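Local structure of aminopeptidase N (Francisella tularensis subsp. tularensis, 5DLL) at residues K14-K19 and R377-I382; D38-R43 and V107-S113; K210-I214 and K243-K247. The protein releases N-terminal amino acids from peptides as a zinc-dependent aminopeptidase of the M1 family and probably helps to degrade intracellular peptides. All coordinates share one frame. Residue numbers count along the deposited sequence, not the author numbering.

In the fold
All three contacts are far apart, with nearest atoms about 22 to 27 Å from one another. Interactions 1 and 2 are antiparallel strand pairs held mainly by backbone hydrogen bonds. Interaction 1 is a small two-strand sheet at the surface, joining the first modelled residues to the M1 peptidase domain. Interaction 2 is partly buried and belongs to the large sheet of the N-terminal domain, so its bonds continue regular strand pairing. Interaction 3 is also a surface contact, but it sets an edge strand against a helix and is held mainly by side chains: a salt bridge, a CH-pi and a Met-aromatic contact. None of the three shares a strand or helix with another.

Interaction 1 (K14-K19 and R377-I382); sequences KIKYLK and RPESYI
K16 lies across the ring of Y381, with CE 3.3 Å from CZ. K16 is m,t,m,m, its side chain bending back to K14; Y381 has chi1 p. The K16 NZ stands over the ring face, 5.0 Å from the centroid and 24° off the normal, a cation-pi contact. Both residues belong to a short two-strand antiparallel sheet, 16-17 with 380-381. K16 and Y381 form the hydrogen-bonded pair: K16 N to Y381 O is 3.0 Å and Y381 N to K16 O is 3.1 Å. Y17 and S380 form the next, non-hydrogen-bonded pair, CA to CA 4.5 Å, with side chains on the other face. Y17 CD1 meets S380 CB at 3.8 Å. L18 begins a 3-10 turn, and its N still donates to E379 O at 3.1 Å. L18 CD2 lies 3.6 Å from P378 O and 3.2 Å from E379 OE2. R377 salt-bridges D431, and F326 and F387 pack on Y381. The sheet joins the N-terminal end of the model to the M1 peptidase domain, with P378 about 12 Å from the zinc ligand E332, between side chains. K16 NZ donates to K14 O at 2.8 Å and weakly to I382 O at 3.3 Å.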
# COMPACT_ATOMS: atom_id res chain seq x y z
N LYS A 14 -15.99 14.75 -18.98
CA LYS A 14 -17.36 14.24 -18.68
C LYS A 14 -17.38 13.52 -17.33
O LYS A 14 -16.73 12.50 -17.15
CB LYS A 14 -17.84 13.30 -19.79
CG LYS A 14 -18.40 14.03 -21.00
CD LYS A 14 -18.27 13.22 -22.27
CE LYS A 14 -18.59 14.07 -23.49
NZ LYS A 14 -18.22 13.40 -24.76
N ILE A 15 -18.17 14.06 -16.40
CA ILE A 15 -18.29 13.50 -15.07
C ILE A 15 -19.26 12.32 -15.11
O ILE A 15 -20.30 12.39 -15.76
CB ILE A 15 -18.78 14.56 -14.04
CG1 ILE A 15 -17.78 15.72 -13.93
CG2 ILE A 15 -18.98 13.92 -12.67
CD1 ILE A 15 -17.94 16.80 -14.98
N LYS A 16 -18.89 11.25 -14.42
CA LYS A 16 -19.74 10.06 -14.29
C LYS A 16 -20.26 9.98 -12.86
O LYS A 16 -19.51 10.23 -11.92
CB LYS A 16 -18.96 8.81 -14.67
CG LYS A 16 -18.71 8.68 -16.16
CD LYS A 16 -17.51 7.80 -16.49
CE LYS A 16 -16.18 8.52 -16.25
NZ LYS A 16 -16.05 9.78 -17.04
N TYR A 17 -21.53 9.63 -12.70
CA TYR A 17 -22.19 9.68 -11.39
C TYR A 17 -22.67 8.31 -10.90
O TYR A 17 -23.26 7.55 -11.66
CB TYR A 17 -23.38 10.65 -11.43
CG TYR A 17 -22.97 12.09 -11.63
CD1 TYR A 17 -22.55 12.87 -10.55
CD2 TYR A 17 -23.00 12.68 -12.90
CE1 TYR A 17 -22.17 14.19 -10.73
CE2 TYR A 17 -22.62 14.00 -13.08
CZ TYR A 17 -22.21 14.75 -11.99
OH TYR A 17 -21.83 16.06 -12.16
N LEU A 18 -22.42 8.02 -9.63
CA LEU A 18 -22.81 6.75 -9.01
C LEU A 18 -24.32 6.50 -9.07
O LEU A 18 -24.75 5.37 -9.30
CB LEU A 18 -22.33 6.71 -7.55
CG LEU A 18 -22.73 5.50 -6.69
CD1 LEU A 18 -22.31 4.18 -7.33
CD2 LEU A 18 -22.15 5.62 -5.29
N LYS A 19 -25.11 7.55 -8.86
CA LYS A 19 -26.58 7.45 -8.92
C LYS A 19 -27.11 7.13 -10.33
O LYS A 19 -28.26 6.72 -10.47
CB LYS A 19 -27.23 8.74 -8.40
CG LYS A 19 -27.06 9.94 -9.33
CD LYS A 19 -27.25 11.25 -8.57
CE LYS A 19 -27.26 12.44 -9.52
NZ LYS A 19 -25.98 12.58 -10.28
N ARG A 377 -16.40 5.90 -0.77
CA ARG A 377 -17.24 5.67 -1.95
C ARG A 377 -17.77 7.02 -2.46
O ARG A 377 -18.81 7.50 -1.98
CB ARG A 377 -18.40 4.72 -1.63
CG ARG A 377 -19.24 4.35 -2.85
CD ARG A 377 -20.48 3.57 -2.46
NE ARG A 377 -21.29 4.32 -1.50
CZ ARG A 377 -22.22 3.80 -0.72
NH1 ARG A 377 -22.51 2.50 -0.76
NH2 ARG A 377 -22.88 4.59 0.13
N PRO A 378 -17.04 7.64 -3.41
CA PRO A 378 -17.47 8.91 -4.01
C PRO A 378 -18.80 8.79 -4.76
O PRO A 378 -19.20 7.68 -5.13
CB PRO A 378 -16.34 9.24 -4.99
CG PRO A 378 -15.16 8.48 -4.50
CD PRO A 378 -15.72 7.22 -3.91
N GLU A 379 -19.47 9.92 -4.96
CA GLU A 379 -20.71 9.99 -5.75
C GLU A 379 -20.44 10.42 -7.20
O GLU A 379 -21.38 10.51 -8.01
CB GLU A 379 -21.73 10.93 -5.08
CG GLU A 379 -22.57 10.28 -3.98
CD GLU A 379 -23.70 9.41 -4.52
OE1 GLU A 379 -24.56 9.93 -5.26
OE2 GLU A 379 -23.74 8.21 -4.19
N SER A 380 -19.18 10.70 -7.52
CA SER A 380 -18.78 11.12 -8.86
C SER A 380 -17.30 10.91 -9.10
O SER A 380 -16.51 10.84 -8.15
CB SER A 380 -19.10 12.60 -9.06
OG SER A 380 -18.28 13.40 -8.21
N TYR A 381 -16.92 10.84 -10.38
CA TYR A 381 -15.51 10.86 -10.78
C TYR A 381 -15.33 11.33 -12.24
O TYR A 381 -16.28 11.35 -13.02
CB TYR A 381 -14.84 9.49 -10.56
CG TYR A 381 -15.02 8.47 -11.67
CD1 TYR A 381 -16.20 7.73 -11.79
CD2 TYR A 381 -14.00 8.21 -12.57
CE1 TYR A 381 -16.36 6.79 -12.79
CE2 TYR A 381 -14.14 7.27 -13.58
CZ TYR A 381 -15.33 6.56 -13.68
OH TYR A 381 -15.48 5.62 -14.68
N ILE A 382 -14.09 11.69 -12.56
CA ILE A 382 -13.71 12.17 -13.89
C ILE A 382 -12.85 11.11 -14.59
O ILE A 382 -13.20 10.62 -15.67
CB ILE A 382 -12.92 13.50 -13.81
CG1 ILE A 382 -13.73 14.57 -13.08
CG2 ILE A 382 -12.52 13.98 -15.21
CD1 ILE A 382 -12.90 15.75 -12.60

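Interaction 2 (D38-R43 and V107-S113); sequences DESKTR and VVEINPS
The antiparallel strands 42-52 and 101-110 of the N-terminal domain sheet meet here at one end. T42 and I110 are the hydrogen-bonded pair, with T42 N to I110 O and I110 N to T42 O both 3.0 Å. R43 and E109 follow as a non-hydrogen-bonded pair, CA to CA 4.6 Å, with side chains on the opposite face. Beyond the strands, S113 N donates to E39 O at 3.2 Å. D38 OD2 accepts from S40 N at 3.3 Å, an Asx turn, and from K41 N at 3.1 Å. T42 is rotamer m, and its OG1 donates to D38 O at 2.6 Å. S40 O takes a CA-H...O contact from N111 CA at 3.3 Å but lies 3.0 Å from I110 O; both are acceptors and do not bond. The V108 side chain lies about 4 Å from a sodium ion bound by V44, T106 and T141; the V108 backbone bonds to V44. Main-chain bonds join the strands, while the D38 carboxylate and T42 hydroxyl brace the turn within 38-43.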
# COMPACT_ATOMS: atom_id res chain seq x y z
N ASP A 38 1.03 -12.48 -33.31
CA ASP A 38 2.00 -11.93 -34.24
C ASP A 38 2.38 -10.53 -33.78
O ASP A 38 1.57 -9.82 -33.16
CB ASP A 38 1.43 -11.88 -35.66
CG ASP A 38 2.45 -11.43 -36.69
OD1 ASP A 38 3.50 -12.11 -36.83
OD2 ASP A 38 2.22 -10.40 -37.34
N GLU A 39 3.62 -10.13 -34.07
CA GLU A 39 4.13 -8.81 -33.74
C GLU A 39 3.20 -7.68 -34.24
O GLU A 39 2.85 -6.79 -33.47
CB GLU A 39 5.54 -8.66 -34.32
CG GLU A 39 6.22 -7.32 -34.05
CD GLU A 39 7.53 -7.18 -34.80
OE1 GLU A 39 7.73 -6.15 -35.47
OE2 GLU A 39 8.37 -8.11 -34.71
N SER A 40 2.80 -7.75 -35.51
CA SER A 40 2.03 -6.68 -36.16
C SER A 40 0.52 -6.93 -36.22
O SER A 40 -0.28 -6.03 -35.99
CB SER A 40 2.52 -6.47 -37.60
OG SER A 40 3.91 -6.21 -37.64
N LYS A 41 0.15 -8.16 -36.57
CA LYS A 41 -1.23 -8.49 -36.92
C LYS A 41 -1.75 -9.68 -36.12
O LYS A 41 -1.97 -10.76 -36.67
CB LYS A 41 -1.31 -8.78 -38.43
CG LYS A 41 -0.83 -7.64 -39.31
CD LYS A 41 -0.86 -8.03 -40.79
CE LYS A 41 -0.82 -6.80 -41.68
NZ LYS A 41 0.32 -5.90 -41.37
N THR A 42 -1.93 -9.48 -34.82
CA THR A 42 -2.52 -10.49 -33.95
C THR A 42 -4.02 -10.57 -34.21
O THR A 42 -4.71 -9.55 -34.19
CB THR A 42 -2.27 -10.17 -32.46
OG1 THR A 42 -0.86 -10.16 -32.19
CG2 THR A 42 -2.96 -11.19 -31.56
N ARG A 43 -4.53 -11.78 -34.46
CA ARG A 43 -5.94 -11.99 -34.79
C ARG A 43 -6.70 -12.55 -33.59
O ARG A 43 -6.32 -13.59 -33.06
CB ARG A 43 -6.09 -12.94 -35.97
CG ARG A 43 -5.73 -12.35 -37.32
CD ARG A 43 -5.87 -13.38 -38.43
NE ARG A 43 -7.27 -13.69 -38.73
CZ ARG A 43 -7.69 -14.74 -39.44
NH1 ARG A 43 -6.82 -15.62 -39.94
NH2 ARG A 43 -8.99 -14.92 -39.65
N VAL A 107 -14.17 -11.60 -35.51
CA VAL A 107 -12.73 -11.65 -35.75
C VAL A 107 -12.21 -10.22 -35.83
O VAL A 107 -12.81 -9.38 -36.49
CB VAL A 107 -12.36 -12.41 -37.04
CG1 VAL A 107 -10.85 -12.45 -37.22
CG2 VAL A 107 -12.94 -13.82 -37.00
N VAL A 108 -11.08 -9.97 -35.17
CA VAL A 108 -10.50 -8.63 -35.03
C VAL A 108 -8.98 -8.74 -35.17
O VAL A 108 -8.40 -9.77 -34.85
CB VAL A 108 -10.89 -8.03 -33.65
CG1 VAL A 108 -9.88 -7.01 -33.15
CG2 VAL A 108 -12.28 -7.41 -33.71
N GLU A 109 -8.34 -7.67 -35.66
CA GLU A 109 -6.88 -7.61 -35.77
C GLU A 109 -6.33 -6.43 -34.96
O GLU A 109 -6.93 -5.36 -34.94
CB GLU A 109 -6.47 -7.48 -37.23
CG GLU A 109 -4.97 -7.52 -37.48
CD GLU A 109 -4.62 -7.22 -38.92
OE1 GLU A 109 -5.05 -8.00 -39.80
OE2 GLU A 109 -3.93 -6.21 -39.17
N ILE A 110 -5.19 -6.64 -34.32
CA ILE A 110 -4.58 -5.62 -33.46
C ILE A 110 -3.05 -5.65 -33.55
O ILE A 110 -2.46 -6.64 -33.97
CB ILE A 110 -4.98 -5.80 -31.98
CG1 ILE A 110 -4.62 -7.21 -31.49
CG2 ILE A 110 -6.47 -5.54 -31.81
CD1 ILE A 110 -4.92 -7.44 -30.02
N ASN A 111 -2.44 -4.54 -33.13
CA ASN A 111 -1.00 -4.34 -33.27
C ASN A 111 -0.36 -4.13 -31.90
O ASN A 111 -0.33 -3.01 -31.39
CB ASN A 111 -0.74 -3.15 -34.19
CG ASN A 111 0.66 -3.13 -34.77
OD1 ASN A 111 1.58 -3.79 -34.26
ND2 ASN A 111 0.84 -2.38 -35.84
N PRO A 112 0.13 -5.23 -31.28
CA PRO A 112 0.83 -5.15 -30.00
C PRO A 112 2.14 -4.38 -30.08
O PRO A 112 2.48 -3.63 -29.15
CB PRO A 112 1.10 -6.62 -29.66
CG PRO A 112 0.06 -7.38 -30.40
CD PRO A 112 -0.13 -6.62 -31.67
N SER A 113 2.87 -4.55 -31.18
CA SER A 113 4.13 -3.87 -31.39
C SER A 113 3.98 -2.35 -31.31
O SER A 113 4.89 -1.65 -30.87
CB SER A 113 4.71 -4.25 -32.74
OG SER A 113 5.96 -3.63 -32.96

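Interaction 3 (K210-I214 and K243-K247); sequences KDTYI and KDSMK
A methionine lies over a tyrosine ring at this strand-helix contact. M246 CB sits 4.0 Å from the centroid of the Y213 ring, 15° off the normal, a CH-pi contact over the face. M246 SD is 4.2 Å from the same centroid but oblique, which makes a Met-aromatic contact. The axes of strand 210-214 and helix 243-247 run nearly parallel, 16° apart and 9.9 Å at closest approach. Y213, with chi1 at t, points toward the helix. Its OH reaches K247 CA at 3.2 Å and is hydrogen-bonded to E250, one turn on. Two residues earlier on the same side of the strand, D211 also points toward the helix. K243 extends its side chain so that NZ forms a salt bridge with D211 OD2 at 2.7 Å. Strand 207-214 is an outermost strand of its sheet and pairs with 220-227. Helix 236-253 is the crossover of a beta-alpha-beta unit from 220-227 to the adjacent parallel strand 261-267, and M246 touches L223 of strand 220-227 and Y311 of helix 297-312.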
# COMPACT_ATOMS: atom_id res chain seq x y z
N LYS A 210 8.92 -24.21 -10.78
CA LYS A 210 7.69 -24.96 -10.56
C LYS A 210 7.75 -25.72 -9.24
O LYS A 210 8.79 -26.25 -8.86
CB LYS A 210 7.43 -25.92 -11.73
CG LYS A 210 7.25 -25.20 -13.06
CD LYS A 210 6.37 -25.99 -14.01
CE LYS A 210 6.10 -25.23 -15.30
NZ LYS A 210 7.29 -25.17 -16.18
N ASP A 211 6.62 -25.74 -8.53
CA ASP A 211 6.54 -26.35 -7.21
C ASP A 211 5.08 -26.74 -6.97
O ASP A 211 4.25 -26.62 -7.88
CB ASP A 211 7.02 -25.37 -6.14
CG ASP A 211 7.49 -26.05 -4.86
OD1 ASP A 211 7.08 -27.19 -4.58
OD2 ASP A 211 8.27 -25.42 -4.12
N THR A 212 4.76 -27.22 -5.76
CA THR A 212 3.42 -27.73 -5.45
C THR A 212 2.93 -27.29 -4.07
O THR A 212 3.72 -26.96 -3.19
CB THR A 212 3.40 -29.27 -5.52
OG1 THR A 212 4.30 -29.73 -6.55
CG2 THR A 212 2.00 -29.79 -5.82
N TYR A 213 1.61 -27.29 -3.91
CA TYR A 213 0.96 -27.02 -2.63
C TYR A 213 -0.28 -27.89 -2.49
O TYR A 213 -1.15 -27.88 -3.36
CB TYR A 213 0.58 -25.54 -2.52
CG TYR A 213 -0.14 -25.21 -1.23
CD1 TYR A 213 0.58 -24.91 -0.08
CD2 TYR A 213 -1.53 -25.24 -1.16
CE1 TYR A 213 -0.07 -24.63 1.11
CE2 TYR A 213 -2.19 -24.97 0.03
CZ TYR A 213 -1.45 -24.67 1.16
OH TYR A 213 -2.10 -24.39 2.34
N ILE A 214 -0.37 -28.65 -1.40
CA ILE A 214 -1.53 -29.50 -1.14
C ILE A 214 -2.58 -28.70 -0.37
O ILE A 214 -2.28 -28.15 0.70
CB ILE A 214 -1.17 -30.76 -0.34
CG1 ILE A 214 -0.11 -31.59 -1.07
CG2 ILE A 214 -2.42 -31.59 -0.05
CD1 ILE A 214 -0.63 -32.37 -2.26
N LYS A 243 3.11 -19.94 -0.71
CA LYS A 243 2.73 -21.02 0.21
C LYS A 243 2.22 -20.48 1.54
O LYS A 243 1.23 -20.98 2.07
CB LYS A 243 3.92 -21.95 0.45
CG LYS A 243 4.39 -22.69 -0.79
CD LYS A 243 5.63 -23.52 -0.50
CE LYS A 243 6.01 -24.39 -1.68
NZ LYS A 243 7.43 -24.83 -1.59
N ASP A 244 2.90 -19.47 2.07
CA ASP A 244 2.46 -18.79 3.29
C ASP A 244 1.08 -18.15 3.11
O ASP A 244 0.25 -18.19 4.01
CB ASP A 244 3.46 -17.69 3.69
CG ASP A 244 4.89 -18.20 3.88
OD1 ASP A 244 5.09 -19.37 4.29
OD2 ASP A 244 5.83 -17.41 3.62
N SER A 245 0.87 -17.55 1.93
CA SER A 245 -0.40 -16.90 1.60
C SER A 245 -1.54 -17.90 1.53
O SER A 245 -2.61 -17.68 2.11
CB SER A 245 -0.30 -16.19 0.25
OG SER A 245 0.76 -15.25 0.24
N MET A 246 -1.32 -18.99 0.80
CA MET A 246 -2.33 -20.01 0.58
C MET A 246 -2.77 -20.66 1.89
O MET A 246 -3.96 -20.83 2.14
CB MET A 246 -1.81 -21.08 -0.38
CG MET A 246 -2.01 -20.76 -1.85
SD MET A 246 -1.19 -21.94 -2.95
CE MET A 246 -2.26 -21.86 -4.38
N LYS A 247 -1.79 -21.02 2.71
CA LYS A 247 -2.03 -21.66 4.01
C LYS A 247 -2.76 -20.75 4.98
O LYS A 247 -3.64 -21.19 5.71
CB LYS A 247 -0.70 -22.11 4.62
CG LYS A 247 -0.80 -22.75 5.99
CD LYS A 247 0.57 -23.23 6.47
CE LYS A 247 0.59 -23.47 7.97
NZ LYS A 247 -0.39 -24.50 8.40